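Local coordinates for DynE8 (Micromonospora chersina, PDB 4AMM), which is an iterative polyketide synthase of enediyne (dynemicin) biosynthesis, represented here by its acyltransferase domain, which probably transfers acyl building blocks for chain extension, at residues A25-L30 and D62-A67; L68-G73 and A85-F90; L5-A10 and D392-F397. One frame throughout, in Å; residues are numbered along the deposited sequence.

Contact 1: residues A25-L30 and D62-A67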
loop_
_atom_site.group_PDB
_atom_site.type_symbol
_atom_site.label_atom_id
_atom_site.label_comp_id
_atom_site.label_asym_id
_atom_site.label_seq_id
_atom_site.Cartn_x
_atom_site.Cartn_y
_atom_site.Cartn_z
ATOM N N ALA A 25 -24.422 -23.537 -5.352
ATOM C CA ALA A 25 -24.830 -24.937 -5.389
ATOM C C ALA A 25 -23.666 -25.870 -5.719
ATOM O O ALA A 25 -23.449 -26.853 -5.011
ATOM C CB ALA A 25 -25.949 -25.095 -6.391
ATOM N N ALA A 26 -22.896 -25.521 -6.753
ATOM C CA ALA A 26 -21.774 -26.318 -7.254
ATOM C C ALA A 26 -20.620 -26.408 -6.302
ATOM O O ALA A 26 -19.773 -27.304 -6.485
ATOM C CB ALA A 26 -21.259 -25.775 -8.539
ATOM N N ALA A 27 -20.549 -25.450 -5.361
ATOM C CA ALA A 27 -19.369 -25.255 -4.532
ATOM C C ALA A 27 -19.490 -26.005 -3.243
ATOM O O ALA A 27 -18.472 -26.339 -2.635
ATOM C CB ALA A 27 -19.157 -23.737 -4.248
ATOM N N THR A 28 -20.726 -26.262 -2.806
ATOM C CA THR A 28 -20.944 -26.917 -1.537
ATOM C C THR A 28 -20.270 -28.296 -1.670
ATOM O O THR A 28 -20.472 -29.024 -2.647
ATOM C CB THR A 28 -22.446 -26.993 -1.170
ATOM O OG1 THR A 28 -23.129 -27.735 -2.181
ATOM C CG2 THR A 28 -23.092 -25.567 -1.056
ATOM N N ALA A 29 -19.361 -28.577 -0.746
ATOM C CA ALA A 29 -18.693 -29.894 -0.656
ATOM C C ALA A 29 -17.453 -30.147 -1.553
ATOM O O ALA A 29 -16.715 -31.133 -1.328
ATOM C CB ALA A 29 -19.744 -31.068 -0.826
ATOM N N LEU A 30 -17.192 -29.303 -2.557
ATOM C CA LEU A 30 -16.013 -29.548 -3.381
ATOM C C LEU A 30 -14.757 -29.735 -2.538
ATOM O O LEU A 30 -14.560 -29.023 -1.560
ATOM C CB LEU A 30 -15.759 -28.372 -4.350
ATOM C CG LEU A 30 -16.293 -28.519 -5.771
ATOM C CD1 LEU A 30 -17.565 -29.352 -5.898
ATOM C CD2 LEU A 30 -16.385 -27.175 -6.489
ATOM N N ASP A 62 -16.047 -23.875 1.654
ATOM C CA ASP A 62 -17.004 -23.274 2.573
ATOM C C ASP A 62 -16.853 -21.737 2.606
ATOM O O ASP A 62 -17.812 -20.992 2.775
ATOM C CB ASP A 62 -16.840 -23.854 3.982
ATOM C CG ASP A 62 -17.517 -25.186 4.164
ATOM O OD1 ASP A 62 -18.275 -25.689 3.288
ATOM O OD2 ASP A 62 -17.284 -25.760 5.269
ATOM N N GLY A 63 -15.640 -21.264 2.459
ATOM C CA GLY A 63 -15.355 -19.823 2.389
ATOM C C GLY A 63 -15.972 -19.254 1.101
ATOM O O GLY A 63 -16.455 -18.118 1.116
ATOM N N LEU A 64 -15.877 -20.046 0.041
ATOM C CA LEU A 64 -16.581 -19.601 -1.194
ATOM C C LEU A 64 -18.095 -19.510 -0.972
ATOM O O LEU A 64 -18.712 -18.517 -1.340
ATOM C CB LEU A 64 -16.203 -20.466 -2.380
ATOM C CG LEU A 64 -16.961 -20.102 -3.680
ATOM C CD1 LEU A 64 -16.649 -18.611 -4.091
ATOM C CD2 LEU A 64 -16.499 -21.053 -4.796
ATOM N N VAL A 65 -18.704 -20.526 -0.352
ATOM C CA VAL A 65 -20.180 -20.493 -0.085
ATOM C C VAL A 65 -20.508 -19.281 0.743
ATOM O O VAL A 65 -21.493 -18.564 0.424
ATOM C CB VAL A 65 -20.630 -21.794 0.633
ATOM C CG1 VAL A 65 -22.077 -21.689 1.107
ATOM C CG2 VAL A 65 -20.460 -22.854 -0.257
ATOM N N ALA A 66 -19.696 -18.997 1.784
ATOM C CA ALA A 66 -19.916 -17.827 2.630
ATOM C C ALA A 66 -19.847 -16.525 1.812
ATOM O O ALA A 66 -20.726 -15.648 1.960
ATOM C CB ALA A 66 -18.888 -17.744 3.788
ATOM N N ALA A 67 -18.795 -16.380 0.990
ATOM C CA ALA A 67 -18.746 -15.201 0.110
ATOM C C ALA A 67 -19.918 -15.030 -0.889
ATOM O O ALA A 67 -20.386 -13.916 -1.061
ATOM C CB ALA A 67 -17.404 -15.182 -0.671
#

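Contact 2: residues L68-G73 and A85-F90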
loop_
_atom_site.group_PDB
_atom_site.type_symbol
_atom_site.label_atom_id
_atom_site.label_comp_id
_atom_site.label_asym_id
_atom_site.label_seq_id
_atom_site.Cartn_x
_atom_site.Cartn_y
_atom_site.Cartn_z
ATOM N N LEU A 68 -20.326 -16.152 -1.485
ATOM C CA LEU A 68 -21.497 -16.118 -2.324
ATOM C C LEU A 68 -22.772 -15.675 -1.564
ATOM O O LEU A 68 -23.555 -14.908 -2.103
ATOM C CB LEU A 68 -21.673 -17.450 -3.074
ATOM C CG LEU A 68 -20.515 -17.749 -4.067
ATOM C CD1 LEU A 68 -20.514 -19.187 -4.460
ATOM C CD2 LEU A 68 -20.607 -16.897 -5.344
ATOM N N ASP A 69 -22.947 -16.224 -0.361
ATOM C CA ASP A 69 -24.082 -15.855 0.457
ATOM C C ASP A 69 -24.113 -14.362 0.679
ATOM O O ASP A 69 -25.175 -13.744 0.556
ATOM C CB ASP A 69 -24.088 -16.634 1.786
ATOM C CG ASP A 69 -24.522 -18.046 1.617
ATOM O OD1 ASP A 69 -25.187 -18.352 0.626
ATOM O OD2 ASP A 69 -24.194 -18.879 2.493
ATOM N N ARG A 70 -22.970 -13.757 1.022
ATOM C CA ARG A 70 -22.922 -12.327 1.190
ATOM C C ARG A 70 -23.237 -11.550 -0.075
ATOM O O ARG A 70 -23.967 -10.593 -0.045
ATOM C CB ARG A 70 -21.555 -11.896 1.743
ATOM C CG ARG A 70 -21.355 -12.234 3.211
ATOM C CD ARG A 70 -20.067 -11.468 3.629
ATOM N NE ARG A 70 -20.155 -10.002 3.631
ATOM C CZ ARG A 70 -19.074 -9.199 3.896
ATOM N NH1 ARG A 70 -17.894 -9.755 4.040
ATOM N NH2 ARG A 70 -19.139 -7.892 3.914
ATOM N N ALA A 71 -22.661 -12.005 -1.209
ATOM C CA ALA A 71 -22.930 -11.323 -2.447
ATOM C C ALA A 71 -24.406 -11.416 -2.821
ATOM O O ALA A 71 -24.976 -10.395 -3.214
ATOM C CB ALA A 71 -22.057 -11.918 -3.544
ATOM N N LEU A 72 -24.957 -12.621 -2.701
ATOM C CA LEU A 72 -26.381 -12.811 -3.022
ATOM C C LEU A 72 -27.278 -11.996 -2.112
ATOM O O LEU A 72 -28.225 -11.368 -2.587
ATOM C CB LEU A 72 -26.790 -14.285 -2.923
ATOM C CG LEU A 72 -26.241 -15.167 -4.058
ATOM C CD1 LEU A 72 -26.151 -16.646 -3.819
ATOM C CD2 LEU A 72 -27.017 -14.900 -5.368
ATOM N N GLY A 73 -26.939 -11.898 -0.845
ATOM C CA GLY A 73 -27.764 -11.100 0.057
ATOM C C GLY A 73 -27.735 -9.653 -0.348
ATOM O O GLY A 73 -28.760 -8.968 -0.312
ATOM N N ALA A 85 -12.437 -5.279 1.632
ATOM C CA ALA A 85 -11.036 -5.597 1.482
ATOM C C ALA A 85 -10.568 -6.557 2.561
ATOM O O ALA A 85 -9.845 -7.463 2.273
ATOM C CB ALA A 85 -10.143 -4.327 1.443
ATOM N N GLY A 86 -11.008 -6.393 3.840
ATOM C CA GLY A 86 -10.564 -7.295 4.891
ATOM C C GLY A 86 -11.095 -8.678 4.911
ATOM O O GLY A 86 -10.676 -9.548 5.698
ATOM N N ARG A 87 -12.018 -8.977 4.000
ATOM C CA ARG A 87 -12.501 -10.309 3.769
ATOM C C ARG A 87 -12.200 -10.818 2.325
ATOM O O ARG A 87 -12.670 -11.881 1.977
ATOM C CB ARG A 87 -13.957 -10.456 4.151
ATOM C CG ARG A 87 -14.233 -10.164 5.676
ATOM C CD ARG A 87 -13.822 -11.328 6.516
ATOM N NE ARG A 87 -13.999 -11.072 7.944
ATOM C CZ ARG A 87 -13.094 -10.517 8.733
ATOM N NH1 ARG A 87 -11.877 -10.074 8.325
ATOM N NH2 ARG A 87 -13.434 -10.381 10.055
ATOM N N GLY A 88 -11.572 -9.967 1.546
ATOM C CA GLY A 88 -11.207 -10.329 0.150
ATOM C C GLY A 88 -12.418 -10.577 -0.764
ATOM O O GLY A 88 -12.332 -11.452 -1.633
ATOM N N LEU A 89 -13.491 -9.823 -0.561
ATOM C CA LEU A 89 -14.747 -10.053 -1.241
ATOM C C LEU A 89 -15.152 -8.805 -1.909
ATOM O O LEU A 89 -15.216 -7.747 -1.291
ATOM C CB LEU A 89 -15.863 -10.437 -0.211
ATOM C CG LEU A 89 -17.241 -10.382 -0.848
ATOM C CD1 LEU A 89 -17.359 -11.351 -2.051
ATOM C CD2 LEU A 89 -18.253 -10.718 0.272
ATOM N N PHE A 90 -15.381 -8.872 -3.255
ATOM C CA PHE A 90 -15.644 -7.678 -4.007
ATOM C C PHE A 90 -16.722 -7.942 -5.039
ATOM O O PHE A 90 -16.673 -8.967 -5.749
ATOM C CB PHE A 90 -14.405 -7.174 -4.719
ATOM C CG PHE A 90 -13.218 -6.996 -3.822
ATOM C CD1 PHE A 90 -13.014 -5.762 -3.124
ATOM C CD2 PHE A 90 -12.345 -8.011 -3.623
ATOM C CE1 PHE A 90 -11.927 -5.626 -2.285
ATOM C CE2 PHE A 90 -11.280 -7.868 -2.826
ATOM C CZ PHE A 90 -11.118 -6.661 -2.137
#

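Contact 3: residues L5-A10 and D392-F397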
loop_
_atom_site.group_PDB
_atom_site.type_symbol
_atom_site.label_atom_id
_atom_site.label_comp_id
_atom_site.label_asym_id
_atom_site.label_seq_id
_atom_site.Cartn_x
_atom_site.Cartn_y
_atom_site.Cartn_z
ATOM N N LEU A 5 -8.539 -17.818 -5.958
ATOM C CA LEU A 5 -9.260 -16.684 -6.496
ATOM C C LEU A 5 -10.421 -17.135 -7.308
ATOM O O LEU A 5 -10.227 -17.882 -8.296
ATOM C CB LEU A 5 -8.289 -15.919 -7.429
ATOM C CG LEU A 5 -8.929 -14.771 -8.235
ATOM C CD1 LEU A 5 -9.521 -13.676 -7.317
ATOM C CD2 LEU A 5 -7.799 -14.189 -9.146
ATOM N N VAL A 6 -11.637 -16.717 -6.957
ATOM C CA VAL A 6 -12.823 -17.142 -7.656
ATOM C C VAL A 6 -13.508 -15.927 -8.220
ATOM O O VAL A 6 -13.886 -14.993 -7.495
ATOM C CB VAL A 6 -13.829 -17.833 -6.705
ATOM C CG1 VAL A 6 -14.996 -18.255 -7.484
ATOM C CG2 VAL A 6 -13.107 -19.015 -6.080
ATOM N N VAL A 7 -13.525 -15.846 -9.585
ATOM C CA VAL A 7 -14.175 -14.735 -10.236
ATOM C C VAL A 7 -15.337 -15.195 -11.077
ATOM O O VAL A 7 -15.298 -16.320 -11.600
ATOM C CB VAL A 7 -13.192 -13.919 -11.129
ATOM C CG1 VAL A 7 -11.946 -13.460 -10.370
ATOM C CG2 VAL A 7 -12.756 -14.706 -12.438
ATOM N N CYS A 8 -16.292 -14.296 -11.272
ATOM C CA CYS A 8 -17.236 -14.516 -12.376
ATOM C C CYS A 8 -17.989 -13.259 -12.682
ATOM O O CYS A 8 -17.814 -12.247 -12.042
ATOM C CB CYS A 8 -18.134 -15.681 -12.148
ATOM S SG CYS A 8 -19.185 -15.340 -10.810
ATOM N N GLY A 9 -18.849 -13.347 -13.717
ATOM C CA GLY A 9 -19.582 -12.175 -14.065
ATOM C C GLY A 9 -20.730 -12.495 -15.001
ATOM O O GLY A 9 -20.921 -13.626 -15.384
ATOM N N ALA A 10 -21.453 -11.460 -15.301
ATOM C CA ALA A 10 -22.672 -11.635 -16.078
ATOM C C ALA A 10 -23.073 -10.293 -16.669
ATOM O O ALA A 10 -22.528 -9.223 -16.351
ATOM C CB ALA A 10 -23.754 -12.267 -15.187
ATOM N N ASP A 392 -9.073 -7.169 -16.869
ATOM C CA ASP A 392 -10.167 -7.919 -17.503
ATOM C C ASP A 392 -10.048 -9.407 -17.487
ATOM O O ASP A 392 -10.968 -10.100 -17.884
ATOM C CB ASP A 392 -10.237 -7.472 -18.951
ATOM C CG ASP A 392 -10.855 -6.071 -19.066
ATOM O OD1 ASP A 392 -11.580 -5.530 -18.149
ATOM O OD2 ASP A 392 -10.652 -5.489 -20.174
ATOM N N ASP A 393 -8.954 -9.935 -16.890
ATOM C CA ASP A 393 -8.624 -11.382 -17.103
ATOM C C ASP A 393 -7.832 -11.850 -15.899
ATOM O O ASP A 393 -6.695 -11.388 -15.725
ATOM C CB ASP A 393 -7.842 -11.502 -18.445
ATOM C CG ASP A 393 -7.529 -12.874 -18.852
ATOM O OD1 ASP A 393 -7.564 -13.831 -17.972
ATOM O OD2 ASP A 393 -7.192 -13.132 -20.033
ATOM N N ALA A 394 -8.427 -12.725 -15.090
ATOM C CA ALA A 394 -7.753 -13.236 -13.910
ATOM C C ALA A 394 -7.052 -14.554 -14.173
ATOM O O ALA A 394 -6.433 -15.163 -13.235
ATOM C CB ALA A 394 -8.857 -13.414 -12.815
ATOM N N THR A 395 -7.010 -15.060 -15.413
ATOM C CA THR A 395 -6.287 -16.322 -15.718
ATOM C C THR A 395 -4.782 -16.341 -15.285
ATOM O O THR A 395 -4.348 -17.454 -14.988
ATOM C CB THR A 395 -6.435 -16.827 -17.170
ATOM O OG1 THR A 395 -5.820 -15.869 -18.037
ATOM C CG2 THR A 395 -7.890 -17.067 -17.530
ATOM N N PRO A 396 -4.059 -15.191 -15.258
ATOM C CA PRO A 396 -2.652 -15.278 -14.803
ATOM C C PRO A 396 -2.552 -15.893 -13.392
ATOM O O PRO A 396 -1.482 -16.471 -13.107
ATOM C CB PRO A 396 -2.202 -13.824 -14.834
ATOM C CG PRO A 396 -2.986 -13.210 -15.904
ATOM C CD PRO A 396 -4.386 -13.838 -15.749
ATOM N N PHE A 397 -3.563 -15.802 -12.560
ATOM C CA PHE A 397 -3.436 -16.383 -11.236
ATOM C C PHE A 397 -3.354 -17.883 -11.291
ATOM O O PHE A 397 -2.936 -18.502 -10.309
ATOM C CB PHE A 397 -4.659 -15.911 -10.395
ATOM C CG PHE A 397 -4.543 -16.275 -8.929
ATOM C CD1 PHE A 397 -3.858 -15.429 -8.068
ATOM C CD2 PHE A 397 -5.143 -17.401 -8.430
ATOM C CE1 PHE A 397 -3.665 -15.796 -6.673
ATOM C CE2 PHE A 397 -4.992 -17.748 -6.993
ATOM C CZ PHE A 397 -4.263 -16.964 -6.192
#

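Contact 1: residues A25-L30 and D62-A67
Leu64 and Val65, neighbours on helix 61-76, meet Ala27 and Thr28 at the C-terminal end of helix 13-27 through methyl groups alone, with no hydrogen bond between the segments. Along Leu64, CB stays 4.8 Å from Ala27 CB, and CG comes nearer, to 4.3 Å from the same methyl. CD2 makes the real touch, 3.8 Å from Ala27 CB. The other branch, CD1, turns away from Ala27 and rests on Val6 CG1 of strand 4-10. CG lies anti to the backbone N (chi1 177°), which carries the forked end to Ala27 on one branch and Val6 on the other. Leu64 also packs on Leu35, so helix 32-45 shares this small apolar cluster of three helices beside the four-stranded antiparallel sheet, consistent with the small alpha/beta linker subdomain that accompanies the acyltransferase in related polyketide synthases. Toward the surface, Val65 CG2 takes over: it lies 3.9 Å from Thr28 CG2, the two side chains passing at a slant, and more loosely 4.3 Å from Ala27 CB. With chi1 at 60°, Thr28 keeps CG2 toward Val65 and turns its hydroxyl back, where OG1 donates to Ala25 O at 3.0 Å. The chain then leaves the helix in a type II turn from Ala27 to Leu30, closed by Leu30 N on Ala27 O at 3.2 Å, with Ala29 at positive phi.

Contact 2: residues L68-G73 and A85-F90
Arg70 of helix 61-76 reaches across Leu89, so that the leucine methyl CD2 sits beneath one face of the guanidinium, 3.6 Å from its plane and displaced toward the rim. Leu89 CD2 also follows the arginine back toward its root, at 3.8 Å from Arg70 CB and 3.9 Å from Arg70 CD. A bend at chi3 (67°) swings the guanidinium over Leu89, and the two side chains run at a slant to each other. Arg87 comes from another direction: its CB lies at the edge of the Arg70 guanidinium, near the plane, 4.0 Å from Arg70 NH1. The two arginine side chains cross at about a right angle, and their guanidinium planes stand 81° apart. Just after Arg87, Gly88 and Leu89 both face Asp84, a G1 beta bulge where strand 81-84 pairs with strand 89-92; Gly88 supplies the positive phi. Asp84 also holds the charged end of Arg70 in a salt bridge to NH1, and this carboxylate would probably offset the like charges of Arg70 NH1 and Arg87 NE, 5.7 Å apart. Arg87 bends at chi2 and folds back onto the preceding carbonyl: NH1 donates to Gly86 O at 2.9 Å (N-H...O 154°), in the guanidinium plane but from above the carbonyl plane. Deeper in, Leu89 and Ala71 both pack on Phe54 of strand 52-58, which joins helix and sheet under the exposed arginines.

Contact 3: residues L5-A10 and D392-F397
Ala394, in the loop after helix 376-387, packs on Leu5 and Val7, and Phe397 on Leu5; both strand side chains leave the same side of strand 4-10. The loop approaches with two acids tied elsewhere: Asp392 bridges to Arg53, and Asp393 uses OD2 for Arg47. The other oxygen, Asp393 OD1, takes two donors, Thr395 N at 2.9 Å nearly in line with the C-O bond and Thr395 OG1 at 2.7 Å on the syn side but tilted out of the carboxylate plane. The first of these makes an Asx turn, which curls the chain round Ala394. Ala394 CB is then presented to the strand, 3.9 Å from both Leu5 CD2 and Val7 CG1. Strand 4-10 is an outermost strand of the antiparallel sheet, and a C-terminal tail that returns to this N-terminal sheet recalls the post-acyltransferase linker of modular polyketide synthases. After Thr395, Pro396 turns to helix 144-165, touching Trp161 and Leu165. Phe397 is set by a backbone bond from its N to Ala394 O, and its CG lies anti to the backbone N (chi1 -171°), which carries the ring out over Leu5. Leu5 CB stands over one ring face in a CH-pi contact, 3.9 Å from the Phe397 centroid and 24° off the normal, while Leu5 CD2 lies 3.8 Å from Phe397 CB.

Contact 3 is the buried one of the three; contacts 1 and 2 are partly buried, each pairing inner aliphatic groups with exposed residues. Contacts 1 and 2 share helix 61-76 in successive turns, with centres about 12 Å apart, and touch where Ala67 O meets Leu89 CD2 at 4.1 Å. Contacts 2 and 3 reach the same antiparallel sheet from strands 89-92 and 4-10 without touching, their nearest atoms about 6 Å apart. Chemistry follows place: methyl packing of a helix end and its turn on another helix in contact 1, an arginine laid over a leucine beside a bulge in contact 2, and an aromatic face on an edge strand in contact 3.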